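Local structure of cytochrome c (2D0S) at residues A[23-28]-A[73-78]; A[29-34]-A[50-55]; A[39-44]-A[63-68]. The protein binds a covalently attached heme c and probably serves as an electron carrier. All coordinates share one frame; numbering follows the deposited sequence.

Overall arrangement
After the short N-terminal helix 2-7 and the heme-attachment cysteines C10 and C13, the chain reaches helix 25-31, where two contacts start. Interaction 1 joins residues 23-28 to the C-terminal end of the chain at 73-78 and so closes the outermost loop, inside which both other contacts are nested. Interaction 2 runs from the end of helix 25-31 to the loop 50-55. Before that loop is reached, interaction 3 begins on helix 37-46 and closes later, on helix 65-75, so that interactions 2 and 3 cross. Helix 65-75 serves interactions 1 and 3, their centres about 14 Å apart, and all three contacts touch the heme.

Interaction 1 (A[23-28]-A[73-78]); sequences PSYKDV and RWVLTL. With HEC (heme c), chain B.
V75 is the bump that fills the hollow between Y25 and V28, one methyl going to each wall. Its CG1, anti to the backbone N (chi1 167°), enters beside the first turn of helix 25-31 and meets V28 CG1 at 3.7 Å, with Y25 O and CB also close by. CG2 takes the other direction and lies over the face of the Y25 ring as a CH-pi contact, 3.8 Å from the ring centroid. W74 comes to that same face, offering the edge of its six-membered ring in an offset edge-to-face pair with planes at 73°. L78 fills the remaining corner: its CD1 touches Y25 CB at 3.6 Å and also rests over one face of the W74 indole. On the other flank L76 CD2 reaches V28 CG1 more loosely, at 4.4 Å. Packing alone joins the two segments, while the start of the helix is secured locally by S24, whose OG caps D27 N at 3.0 Å. The ring of Y25 also meets that of H14, at a small angle between planes, and P23 O accepts a hydrogen bond from H14 ND1. Such a proline carbonyl orienting the axial histidine is a hallmark of class I cytochromes c, and here the C-terminal end of helix 65-75 and the turn after it pack against Y25, on the histidine side of the heme pocket.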
loop_
_atom_site.group_PDB
_atom_site.type_symbol
_atom_site.label_atom_id
_atom_site.label_comp_id
_atom_site.label_asym_id
_atom_site.label_seq_id
_atom_site.Cartn_x
_atom_site.Cartn_y
_atom_site.Cartn_z
ATOM N N PRO A 23 -1.126 2.596 -7.618
ATOM C CA PRO A 23 -0.981 1.340 -8.349
ATOM C C PRO A 23 -1.917 0.259 -7.792
ATOM O O PRO A 23 -2.264 0.258 -6.580
ATOM C CB PRO A 23 0.500 0.971 -8.123
ATOM C CG PRO A 23 0.860 1.663 -6.835
ATOM C CD PRO A 23 0.126 2.986 -6.946
ATOM N N SER A 24 -2.190 -0.712 -8.655
ATOM C CA SER A 24 -2.947 -1.874 -8.244
ATOM C C SER A 24 -2.044 -2.598 -7.250
ATOM O O SER A 24 -0.812 -2.503 -7.329
ATOM C CB SER A 24 -3.252 -2.767 -9.469
ATOM O OG SER A 24 -2.196 -3.643 -9.785
ATOM N N TYR A 25 -2.666 -3.360 -6.352
ATOM C CA TYR A 25 -1.946 -4.148 -5.374
ATOM C C TYR A 25 -1.222 -5.291 -6.069
ATOM O O TYR A 25 -0.192 -5.700 -5.627
ATOM C CB TYR A 25 -2.899 -4.695 -4.321
ATOM C CG TYR A 25 -3.341 -3.645 -3.331
ATOM C CD1 TYR A 25 -4.630 -3.643 -2.841
ATOM C CD2 TYR A 25 -2.483 -2.610 -2.949
ATOM C CE1 TYR A 25 -5.057 -2.675 -1.979
ATOM C CE2 TYR A 25 -2.874 -1.675 -2.011
ATOM C CZ TYR A 25 -4.170 -1.726 -1.536
ATOM O OH TYR A 25 -4.628 -0.799 -0.655
ATOM N N LYS A 26 -1.756 -5.773 -7.182
ATOM C CA LYS A 26 -1.087 -6.835 -7.947
ATOM C C LYS A 26 0.231 -6.342 -8.578
ATOM O O LYS A 26 1.204 -7.067 -8.606
ATOM C CB LYS A 26 -2.021 -7.407 -9.031
ATOM C CG LYS A 26 -2.977 -8.507 -8.570
ATOM C CD LYS A 26 -3.692 -9.118 -9.810
ATOM C CE LYS A 26 -4.405 -10.450 -9.501
ATOM N NZ LYS A 26 -3.452 -11.592 -9.261
ATOM N N ASP A 27 0.260 -5.064 -8.974
ATOM C CA ASP A 27 1.504 -4.443 -9.511
ATOM C C ASP A 27 2.517 -4.199 -8.381
ATOM O O ASP A 27 3.743 -4.334 -8.585
ATOM C CB ASP A 27 1.197 -3.086 -10.183
ATOM C CG ASP A 27 0.938 -3.202 -11.696
ATOM O OD1 ASP A 27 0.787 -2.129 -12.332
ATOM O OD2 ASP A 27 0.846 -4.338 -12.243
ATOM N N VAL A 28 1.991 -3.899 -7.188
ATOM C CA VAL A 28 2.867 -3.693 -6.026
ATOM C C VAL A 28 3.504 -5.043 -5.704
ATOM O O VAL A 28 4.714 -5.121 -5.607
ATOM C CB VAL A 28 2.147 -3.097 -4.778
ATOM C CG1 VAL A 28 3.103 -3.180 -3.483
ATOM C CG2 VAL A 28 1.726 -1.609 -5.045
ATOM N N ARG A 73 1.844 -6.843 4.195
ATOM C CA ARG A 73 2.225 -8.250 3.993
ATOM C C ARG A 73 1.158 -8.975 3.189
ATOM O O ARG A 73 1.467 -9.837 2.383
ATOM C CB ARG A 73 2.527 -8.951 5.325
ATOM C CG ARG A 73 3.764 -8.418 5.999
ATOM C CD ARG A 73 4.196 -9.281 7.260
ATOM N NE ARG A 73 5.346 -8.684 7.942
ATOM C CZ ARG A 73 6.620 -8.900 7.598
ATOM N NH1 ARG A 73 6.903 -9.745 6.635
ATOM N NH2 ARG A 73 7.613 -8.311 8.263
ATOM N N TRP A 74 -0.100 -8.567 3.352
ATOM C CA TRP A 74 -1.182 -9.158 2.584
ATOM C C TRP A 74 -1.116 -8.754 1.083
ATOM O O TRP A 74 -1.200 -9.599 0.218
ATOM C CB TRP A 74 -2.540 -8.813 3.199
ATOM C CG TRP A 74 -3.660 -9.069 2.274
ATOM C CD1 TRP A 74 -4.136 -10.284 1.885
ATOM C CD2 TRP A 74 -4.368 -8.087 1.484
ATOM N NE1 TRP A 74 -5.142 -10.124 0.967
ATOM C CE2 TRP A 74 -5.294 -8.781 0.696
ATOM C CE3 TRP A 74 -4.290 -6.697 1.370
ATOM C CZ2 TRP A 74 -6.117 -8.140 -0.210
ATOM C CZ3 TRP A 74 -5.106 -6.063 0.512
ATOM C CH2 TRP A 74 -6.044 -6.771 -0.259
ATOM N N VAL A 75 -1.004 -7.452 0.797
ATOM C CA VAL A 75 -0.750 -6.984 -0.566
ATOM C C VAL A 75 0.283 -7.855 -1.276
ATOM O O VAL A 75 0.096 -8.243 -2.450
ATOM C CB VAL A 75 -0.286 -5.525 -0.578
ATOM C CG1 VAL A 75 0.295 -5.134 -1.973
ATOM C CG2 VAL A 75 -1.452 -4.620 -0.231
ATOM N N LEU A 76 1.356 -8.217 -0.580
ATOM C CA LEU A 76 2.460 -8.870 -1.271
ATOM C C LEU A 76 2.174 -10.329 -1.644
ATOM O O LEU A 76 2.916 -10.938 -2.423
ATOM C CB LEU A 76 3.766 -8.762 -0.502
ATOM C CG LEU A 76 4.416 -7.410 -0.277
ATOM C CD1 LEU A 76 5.607 -7.577 0.641
ATOM C CD2 LEU A 76 4.818 -6.712 -1.561
ATOM N N THR A 77 1.134 -10.904 -1.066
ATOM C CA THR A 77 0.753 -12.284 -1.398
ATOM C C THR A 77 -0.172 -12.393 -2.626
ATOM O O THR A 77 -0.470 -13.491 -3.058
ATOM C CB THR A 77 0.050 -12.982 -0.201
ATOM O OG1 THR A 77 -1.245 -12.398 -0.014
ATOM C CG2 THR A 77 0.863 -12.821 1.068
ATOM N N LEU A 78 -0.654 -11.264 -3.157
ATOM C CA LEU A 78 -1.561 -11.269 -4.334
ATOM C C LEU A 78 -0.793 -11.514 -5.588
ATOM O O LEU A 78 -0.449 -10.582 -6.287
ATOM C CB LEU A 78 -2.312 -9.944 -4.471
ATOM C CG LEU A 78 -2.945 -9.501 -3.158
ATOM C CD1 LEU A 78 -3.520 -8.118 -3.240
ATOM C CD2 LEU A 78 -4.004 -10.558 -2.713
HETATM FE FE HEC B . -1.198 4.070 -1.422
HETATM C CHA HEC B . 1.587 3.951 -3.428
HETATM C CHB HEC B . -0.381 1.128 0.016
HETATM C CHC HEC B . -3.667 4.581 0.884
HETATM C CHD HEC B . -2.367 6.771 -3.262
HETATM N NA HEC B . 0.264 2.800 -1.661
HETATM C C1A HEC B . 1.345 2.913 -2.554
HETATM C C2A HEC B . 2.201 1.761 -2.388
HETATM C C3A HEC B . 1.643 0.945 -1.468
HETATM C C4A HEC B . 0.427 1.597 -0.977
HETATM C CMA HEC B . 2.206 -0.414 -0.949
HETATM C CAA HEC B . 3.500 1.499 -3.208
HETATM C CBA HEC B . 4.621 2.279 -2.522
HETATM C CGA HEC B . 5.852 2.367 -3.382
HETATM O O1A HEC B . 5.986 1.591 -4.353
HETATM O O2A HEC B . 6.719 3.199 -3.061
HETATM N NB HEC B . -1.893 3.076 0.164
HETATM C C1B HEC B . -1.397 1.867 0.607
HETATM C C2B HEC B . -2.054 1.540 1.844
HETATM C C3B HEC B . -2.987 2.481 2.078
HETATM C C4B HEC B . -2.857 3.486 1.043
HETATM C CMB HEC B . -1.813 0.211 2.589
HETATM C CAB HEC B . -4.048 2.549 3.228
HETATM C CBB HEC B . -3.386 2.477 4.625
HETATM N NC HEC B . -2.707 5.387 -1.251
HETATM C C1C HEC B . -3.642 5.419 -0.209
HETATM C C2C HEC B . -4.626 6.437 -0.490
HETATM C C3C HEC B . -4.143 7.172 -1.539
HETATM C C4C HEC B . -3.022 6.434 -2.091
HETATM C CMC HEC B . -5.643 6.885 0.582
HETATM C CAC HEC B . -4.767 8.390 -2.324
HETATM C CBC HEC B . -5.588 9.419 -1.536
HETATM N ND HEC B . -0.462 5.244 -3.105
HETATM C C1D HEC B . -1.118 6.337 -3.644
HETATM C C2D HEC B . -0.330 6.866 -4.731
HETATM C C3D HEC B . 0.877 5.960 -4.796
HETATM C C4D HEC B . 0.706 4.979 -3.753
HETATM C CMD HEC B . -0.670 8.088 -5.598
HETATM C CAD HEC B . 2.093 6.082 -5.701
HETATM C CBD HEC B . 3.154 6.815 -4.902
HETATM C CGD HEC B . 4.386 6.925 -5.785
HETATM O O1D HEC B . 4.188 7.137 -7.002
HETATM O O2D HEC B . 5.550 6.796 -5.269
#

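Interaction 2 (A[29-34]-A[50-55]); sequences AKKYTE and GVWGPV. With HEC (heme c), chain B.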
loop_
_atom_site.group_PDB
_atom_site.type_symbol
_atom_site.label_atom_id
_atom_site.label_comp_id
_atom_site.label_asym_id
_atom_site.label_seq_id
_atom_site.Cartn_x
_atom_site.Cartn_y
_atom_site.Cartn_z
ATOM N N ALA A 29 2.695 -6.106 -5.614
ATOM C CA ALA A 29 3.223 -7.462 -5.388
ATOM C C ALA A 29 4.260 -7.897 -6.466
ATOM O O ALA A 29 5.177 -8.655 -6.173
ATOM C CB ALA A 29 2.091 -8.450 -5.334
ATOM N N LYS A 30 4.087 -7.439 -7.714
ATOM C CA LYS A 30 5.018 -7.763 -8.811
ATOM C C LYS A 30 6.345 -6.989 -8.706
ATOM O O LYS A 30 7.397 -7.472 -9.089
ATOM C CB LYS A 30 4.360 -7.485 -10.169
ATOM C CG LYS A 30 3.536 -8.650 -10.676
ATOM C CD LYS A 30 2.592 -8.225 -11.843
ATOM C CE LYS A 30 1.433 -9.194 -11.963
ATOM N NZ LYS A 30 0.482 -8.755 -13.074
ATOM N N LYS A 31 6.295 -5.813 -8.127
ATOM C CA LYS A 31 7.477 -5.039 -8.010
ATOM C C LYS A 31 8.310 -5.399 -6.767
ATOM O O LYS A 31 9.514 -5.273 -6.783
ATOM C CB LYS A 31 7.127 -3.567 -8.022
ATOM C CG LYS A 31 8.289 -2.664 -8.365
ATOM C CD LYS A 31 7.783 -1.312 -8.875
ATOM C CE LYS A 31 8.840 -0.195 -8.706
ATOM N NZ LYS A 31 9.499 -0.182 -7.321
ATOM N N TYR A 32 7.660 -5.815 -5.678
ATOM C CA TYR A 32 8.399 -6.032 -4.428
ATOM C C TYR A 32 8.336 -7.458 -3.973
ATOM O O TYR A 32 7.497 -8.254 -4.484
ATOM C CB TYR A 32 7.870 -5.126 -3.336
ATOM C CG TYR A 32 7.951 -3.688 -3.695
ATOM C CD1 TYR A 32 9.159 -2.999 -3.599
ATOM C CD2 TYR A 32 6.834 -3.011 -4.191
ATOM C CE1 TYR A 32 9.250 -1.663 -3.948
ATOM C CE2 TYR A 32 6.908 -1.657 -4.523
ATOM C CZ TYR A 32 8.115 -0.994 -4.398
ATOM O OH TYR A 32 8.182 0.342 -4.673
ATOM N N THR A 33 9.078 -7.744 -2.892
ATOM C CA THR A 33 8.924 -9.042 -2.215
ATOM C C THR A 33 8.804 -8.797 -0.691
ATOM O O THR A 33 8.937 -7.660 -0.229
ATOM C CB THR A 33 10.080 -9.969 -2.427
ATOM O OG1 THR A 33 11.210 -9.411 -1.760
ATOM C CG2 THR A 33 10.387 -10.159 -3.923
ATOM N N GLU A 34 8.666 -9.873 0.081
ATOM C CA GLU A 34 8.618 -9.727 1.541
ATOM C C GLU A 34 9.908 -9.061 2.080
ATOM O O GLU A 34 9.943 -8.595 3.208
ATOM C CB GLU A 34 8.390 -11.061 2.226
ATOM C CG GLU A 34 9.425 -12.132 1.847
ATOM C CD GLU A 34 9.001 -13.014 0.618
ATOM O OE1 GLU A 34 8.101 -12.618 -0.160
ATOM O OE2 GLU A 34 9.587 -14.102 0.451
ATOM N N GLY A 50 6.597 9.707 -6.697
ATOM C CA GLY A 50 7.680 9.418 -7.606
ATOM C C GLY A 50 8.071 8.037 -8.067
ATOM O O GLY A 50 8.683 7.860 -9.123
ATOM N N VAL A 51 7.688 7.036 -7.302
ATOM C CA VAL A 51 7.959 5.674 -7.726
ATOM C C VAL A 51 7.082 5.241 -8.884
ATOM O O VAL A 51 7.550 4.584 -9.809
ATOM C CB VAL A 51 7.870 4.711 -6.550
ATOM C CG1 VAL A 51 8.143 3.326 -6.998
ATOM C CG2 VAL A 51 8.838 5.162 -5.448
ATOM N N TRP A 52 5.798 5.595 -8.833
ATOM C CA TRP A 52 4.834 5.236 -9.866
ATOM C C TRP A 52 4.321 6.444 -10.676
ATOM O O TRP A 52 3.537 6.284 -11.618
ATOM C CB TRP A 52 3.645 4.560 -9.161
ATOM C CG TRP A 52 4.023 3.287 -8.399
ATOM C CD1 TRP A 52 4.447 3.208 -7.131
ATOM C CD2 TRP A 52 4.002 1.923 -8.910
ATOM N NE1 TRP A 52 4.676 1.880 -6.781
ATOM C CE2 TRP A 52 4.350 1.078 -7.848
ATOM C CE3 TRP A 52 3.620 1.341 -10.141
ATOM C CZ2 TRP A 52 4.449 -0.321 -7.998
ATOM C CZ3 TRP A 52 3.689 -0.044 -10.271
ATOM C CH2 TRP A 52 4.113 -0.854 -9.210
ATOM N N GLY A 53 4.653 7.658 -10.219
ATOM C CA GLY A 53 4.096 8.839 -10.853
ATOM C C GLY A 53 4.315 10.058 -10.000
ATOM O O GLY A 53 4.944 9.975 -8.925
ATOM N N PRO A 54 3.771 11.206 -10.438
ATOM C CA PRO A 54 3.949 12.464 -9.718
ATOM C C PRO A 54 2.933 12.738 -8.609
ATOM O O PRO A 54 3.111 13.691 -7.862
ATOM C CB PRO A 54 3.786 13.506 -10.821
ATOM C CG PRO A 54 2.757 12.877 -11.758
ATOM C CD PRO A 54 3.062 11.389 -11.730
ATOM N N VAL A 55 1.821 12.004 -8.565
ATOM C CA VAL A 55 0.800 12.251 -7.500
ATOM C C VAL A 55 1.129 11.521 -6.182
ATOM O O VAL A 55 1.434 10.337 -6.194
ATOM C CB VAL A 55 -0.661 12.003 -7.993
ATOM C CG1 VAL A 55 -0.687 10.999 -9.121
ATOM C CG2 VAL A 55 -1.575 11.573 -6.854
HETATM FE FE HEC B . -1.198 4.070 -1.422
HETATM C CHA HEC B . 1.587 3.951 -3.428
HETATM C CHB HEC B . -0.381 1.128 0.016
HETATM C CHC HEC B . -3.667 4.581 0.884
HETATM C CHD HEC B . -2.367 6.771 -3.262
HETATM N NA HEC B . 0.264 2.800 -1.661
HETATM C C1A HEC B . 1.345 2.913 -2.554
HETATM C C2A HEC B . 2.201 1.761 -2.388
HETATM C C3A HEC B . 1.643 0.945 -1.468
HETATM C C4A HEC B . 0.427 1.597 -0.977
HETATM C CMA HEC B . 2.206 -0.414 -0.949
HETATM C CAA HEC B . 3.500 1.499 -3.208
HETATM C CBA HEC B . 4.621 2.279 -2.522
HETATM C CGA HEC B . 5.852 2.367 -3.382
HETATM O O1A HEC B . 5.986 1.591 -4.353
HETATM O O2A HEC B . 6.719 3.199 -3.061
HETATM N NB HEC B . -1.893 3.076 0.164
HETATM C C1B HEC B . -1.397 1.867 0.607
HETATM C C2B HEC B . -2.054 1.540 1.844
HETATM C C3B HEC B . -2.987 2.481 2.078
HETATM C C4B HEC B . -2.857 3.486 1.043
HETATM C CMB HEC B . -1.813 0.211 2.589
HETATM C CAB HEC B . -4.048 2.549 3.228
HETATM C CBB HEC B . -3.386 2.477 4.625
HETATM N NC HEC B . -2.707 5.387 -1.251
HETATM C C1C HEC B . -3.642 5.419 -0.209
HETATM C C2C HEC B . -4.626 6.437 -0.490
HETATM C C3C HEC B . -4.143 7.172 -1.539
HETATM C C4C HEC B . -3.022 6.434 -2.091
HETATM C CMC HEC B . -5.643 6.885 0.582
HETATM C CAC HEC B . -4.767 8.390 -2.324
HETATM C CBC HEC B . -5.588 9.419 -1.536
HETATM N ND HEC B . -0.462 5.244 -3.105
HETATM C C1D HEC B . -1.118 6.337 -3.644
HETATM C C2D HEC B . -0.330 6.866 -4.731
HETATM C C3D HEC B . 0.877 5.960 -4.796
HETATM C C4D HEC B . 0.706 4.979 -3.753
HETATM C CMD HEC B . -0.670 8.088 -5.598
HETATM C CAD HEC B . 2.093 6.082 -5.701
HETATM C CBD HEC B . 3.154 6.815 -4.902
HETATM C CGD HEC B . 4.386 6.925 -5.785
HETATM O O1D HEC B . 4.188 7.137 -7.002
HETATM O O2D HEC B . 5.550 6.796 -5.269
#
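K31 and W52 meet through carbon, the aliphatic part of the lysine and the six-membered ring of the indole sliding past each other in opposite directions. K31 CD lies 3.6 Å from W52 CZ2, at an oblique approach to the ring. Beyond CD the lysine bends at chi4 (-47°), and its NZ comes to 3.8 Å from V51 CG1; the same methyl lies equally near Y32 OH. The two segments thus touch through side chains alone, their backbones standing apart.

The hydrogen bonds run instead through the heme, whose propionates join the segments. Y32 OH donates to O1A of one propionate at a short 2.5 Å, and W52 NE1 donates to that same oxygen at 2.8 Å. O1A lies near the plane of both rings, at their edges, so the tyrosine and the indole share one acceptor. The other propionate is held by backbone: V51 N reaches O2D at 3.0 Å and W52 N reaches O1D at 2.9 Å. With CG beside its own N (chi1 -61°), W52 has its indole on the side of the tyrosine-bound propionate, while its amide serves the other. This is the propionate-binding edge of the cytochrome c heme pocket, to which K43 of helix 37-46 contributes further bonds. A leucine in place of W52 would probably leave O1A with Y32 but without its indole donor, and open a gap beside K31 CD.

Two further polar contacts lie within the segments. K31 NZ makes a weak hydrogen bond to Y32 OH, which would tend to polarise the hydroxyl that binds the heme, and within the loop G50 N bonds to G53 O at 2.8 Å.

Interaction 3 (A[39-44]-A[63-68]); sequences KLVEKV and VAEADI. With HEC (heme c), chain B.
V44, which packs against I68 of the facing helix, also lays CG2 over one face of the flat heme, near its rim at CHB (3.8 Å). This is the face opposite the one approached by P23. On this same side of the macrocycle, displaced from its plane, V44 CG1 meets the substituent carbon CBB, L40 CD2 touches CBA of a propionate, and K43 NZ bonds both propionates, to O2D at 2.7 Å and to O2A at 2.9 Å. A bend at chi2 (57°) turns K43 CD from a straight course, and a further bend at chi4 places NZ between the two carboxylates, whose negative charge it would partly offset.

The helices themselves are joined by branched apolar side chains. I68 CG2 is the main point of contact: it rests 3.8 Å from V44 CB, the two side chains passing in opposite directions, and 4.2 Å from V41 CG1. One isoleucine methyl thus lies against two residues a single helical turn apart. In this all-helical cytochrome c fold, V44 links the parts, its side chain on helix 37-46 touching both the heme and I68 in the N-terminal part of helix 65-75.

Farther from the heme the contact passes from apolar to charged. V41 CG1 lies 4.1 Å from E65 CG, its side chain crossing that of the glutamate at about a right angle. The extended E65 chain carries its carboxylate toward that of E42, leaving the two OE2 atoms 4.4 Å apart. Their like charges would repel, but K45 NZ forms a salt bridge to each OE2 and probably offsets much of that repulsion.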
loop_
_atom_site.group_PDB
_atom_site.type_symbol
_atom_site.label_atom_id
_atom_site.label_comp_id
_atom_site.label_asym_id
_atom_site.label_seq_id
_atom_site.Cartn_x
_atom_site.Cartn_y
_atom_site.Cartn_z
ATOM N N LYS A 39 10.397 -1.062 4.204
ATOM C CA LYS A 39 10.437 0.109 3.275
ATOM C C LYS A 39 9.035 0.586 2.870
ATOM O O LYS A 39 8.716 1.775 2.953
ATOM C CB LYS A 39 11.260 -0.264 2.014
ATOM C CG LYS A 39 11.210 0.745 0.884
ATOM C CD LYS A 39 11.034 0.048 -0.511
ATOM C CE LYS A 39 12.308 -0.670 -0.992
ATOM N NZ LYS A 39 13.408 0.321 -1.237
ATOM N N LEU A 40 8.171 -0.359 2.527
ATOM C CA LEU A 40 6.803 -0.021 2.130
ATOM C C LEU A 40 5.996 0.567 3.271
ATOM O O LEU A 40 5.161 1.458 3.060
ATOM C CB LEU A 40 6.081 -1.260 1.552
ATOM C CG LEU A 40 6.717 -1.729 0.273
ATOM C CD1 LEU A 40 6.071 -3.025 -0.206
ATOM C CD2 LEU A 40 6.556 -0.648 -0.747
ATOM N N VAL A 41 6.148 -0.023 4.455
ATOM C CA VAL A 41 5.486 0.466 5.621
ATOM C C VAL A 41 5.819 1.944 5.890
ATOM O O VAL A 41 4.920 2.721 6.173
ATOM C CB VAL A 41 5.814 -0.424 6.887
ATOM C CG1 VAL A 41 5.396 0.302 8.203
ATOM C CG2 VAL A 41 5.112 -1.778 6.776
ATOM N N GLU A 42 7.094 2.330 5.791
ATOM C CA GLU A 42 7.489 3.755 5.942
ATOM C C GLU A 42 6.831 4.661 4.875
ATOM O O GLU A 42 6.388 5.774 5.170
ATOM C CB GLU A 42 9.026 3.930 5.903
ATOM C CG GLU A 42 9.639 4.498 7.194
ATOM C CD GLU A 42 9.105 3.784 8.487
ATOM O OE1 GLU A 42 9.343 2.548 8.667
ATOM O OE2 GLU A 42 8.422 4.458 9.305
ATOM N N LYS A 43 6.781 4.166 3.642
ATOM C CA LYS A 43 6.144 4.881 2.531
ATOM C C LYS A 43 4.624 5.163 2.800
ATOM O O LYS A 43 4.111 6.222 2.489
ATOM C CB LYS A 43 6.349 4.076 1.225
ATOM C CG LYS A 43 5.705 4.685 -0.022
ATOM C CD LYS A 43 6.197 6.121 -0.288
ATOM C CE LYS A 43 5.629 6.656 -1.606
ATOM N NZ LYS A 43 6.352 6.077 -2.830
ATOM N N VAL A 44 3.915 4.201 3.345
ATOM C CA VAL A 44 2.501 4.373 3.603
ATOM C C VAL A 44 2.372 5.400 4.737
ATOM O O VAL A 44 1.577 6.358 4.647
ATOM C CB VAL A 44 1.838 3.050 3.998
ATOM C CG1 VAL A 44 0.358 3.271 4.354
ATOM C CG2 VAL A 44 2.020 1.987 2.861
ATOM N N VAL A 63 -2.792 5.875 11.611
ATOM C CA VAL A 63 -3.063 4.440 11.410
ATOM C C VAL A 63 -1.901 3.721 12.022
ATOM O O VAL A 63 -0.751 4.142 11.841
ATOM C CB VAL A 63 -3.227 4.075 9.871
ATOM C CG1 VAL A 63 -3.503 2.534 9.656
ATOM C CG2 VAL A 63 -4.339 4.903 9.255
ATOM N N ALA A 64 -2.197 2.749 12.887
ATOM C CA ALA A 64 -1.158 2.072 13.634
ATOM C C ALA A 64 -0.235 1.416 12.645
ATOM O O ALA A 64 -0.684 0.744 11.675
ATOM C CB ALA A 64 -1.753 1.005 14.633
ATOM N N GLU A 65 1.051 1.611 12.877
ATOM C CA GLU A 65 2.075 0.947 12.132
ATOM C C GLU A 65 1.909 -0.603 12.083
ATOM O O GLU A 65 2.135 -1.233 11.033
ATOM C CB GLU A 65 3.426 1.384 12.685
ATOM C CG GLU A 65 4.591 0.567 12.205
ATOM C CD GLU A 65 5.923 1.230 12.524
ATOM O OE1 GLU A 65 6.842 0.513 12.994
ATOM O OE2 GLU A 65 6.016 2.474 12.345
ATOM N N ALA A 66 1.354 -1.183 13.149
ATOM C CA ALA A 66 1.037 -2.617 13.158
ATOM C C ALA A 66 -0.014 -2.962 12.133
ATOM O O ALA A 66 0.037 -4.028 11.520
ATOM C CB ALA A 66 0.583 -3.025 14.519
ATOM N N ASP A 67 -0.985 -2.068 11.944
ATOM C CA ASP A 67 -2.022 -2.298 10.953
ATOM C C ASP A 67 -1.502 -2.127 9.579
ATOM O O ASP A 67 -1.788 -2.950 8.712
ATOM C CB ASP A 67 -3.181 -1.364 11.151
ATOM C CG ASP A 67 -3.983 -1.705 12.395
ATOM O OD1 ASP A 67 -3.803 -2.808 12.941
ATOM O OD2 ASP A 67 -4.820 -0.879 12.786
ATOM N N ILE A 68 -0.712 -1.070 9.367
ATOM C CA ILE A 68 -0.116 -0.863 8.072
ATOM C C ILE A 68 0.690 -2.108 7.657
ATOM O O ILE A 68 0.547 -2.601 6.546
ATOM C CB ILE A 68 0.798 0.381 8.045
ATOM C CG1 ILE A 68 -0.035 1.640 8.258
ATOM C CG2 ILE A 68 1.520 0.442 6.716
ATOM C CD1 ILE A 68 0.801 2.901 8.447
HETATM FE FE HEC B . -1.198 4.070 -1.422
HETATM C CHA HEC B . 1.587 3.951 -3.428
HETATM C CHB HEC B . -0.381 1.128 0.016
HETATM C CHC HEC B . -3.667 4.581 0.884
HETATM C CHD HEC B . -2.367 6.771 -3.262
HETATM N NA HEC B . 0.264 2.800 -1.661
HETATM C C1A HEC B . 1.345 2.913 -2.554
HETATM C C2A HEC B . 2.201 1.761 -2.388
HETATM C C3A HEC B . 1.643 0.945 -1.468
HETATM C C4A HEC B . 0.427 1.597 -0.977
HETATM C CMA HEC B . 2.206 -0.414 -0.949
HETATM C CAA HEC B . 3.500 1.499 -3.208
HETATM C CBA HEC B . 4.621 2.279 -2.522
HETATM C CGA HEC B . 5.852 2.367 -3.382
HETATM O O1A HEC B . 5.986 1.591 -4.353
HETATM O O2A HEC B . 6.719 3.199 -3.061
HETATM N NB HEC B . -1.893 3.076 0.164
HETATM C C1B HEC B . -1.397 1.867 0.607
HETATM C C2B HEC B . -2.054 1.540 1.844
HETATM C C3B HEC B . -2.987 2.481 2.078
HETATM C C4B HEC B . -2.857 3.486 1.043
HETATM C CMB HEC B . -1.813 0.211 2.589
HETATM C CAB HEC B . -4.048 2.549 3.228
HETATM C CBB HEC B . -3.386 2.477 4.625
HETATM N NC HEC B . -2.707 5.387 -1.251
HETATM C C1C HEC B . -3.642 5.419 -0.209
HETATM C C2C HEC B . -4.626 6.437 -0.490
HETATM C C3C HEC B . -4.143 7.172 -1.539
HETATM C C4C HEC B . -3.022 6.434 -2.091
HETATM C CMC HEC B . -5.643 6.885 0.582
HETATM C CAC HEC B . -4.767 8.390 -2.324
HETATM C CBC HEC B . -5.588 9.419 -1.536
HETATM N ND HEC B . -0.462 5.244 -3.105
HETATM C C1D HEC B . -1.118 6.337 -3.644
HETATM C C2D HEC B . -0.330 6.866 -4.731
HETATM C C3D HEC B . 0.877 5.960 -4.796
HETATM C C4D HEC B . 0.706 4.979 -3.753
HETATM C CMD HEC B . -0.670 8.088 -5.598
HETATM C CAD HEC B . 2.093 6.082 -5.701
HETATM C CBD HEC B . 3.154 6.815 -4.902
HETATM C CGD HEC B . 4.386 6.925 -5.785
HETATM O O1D HEC B . 4.188 7.137 -7.002
HETATM O O2D HEC B . 5.550 6.796 -5.269
#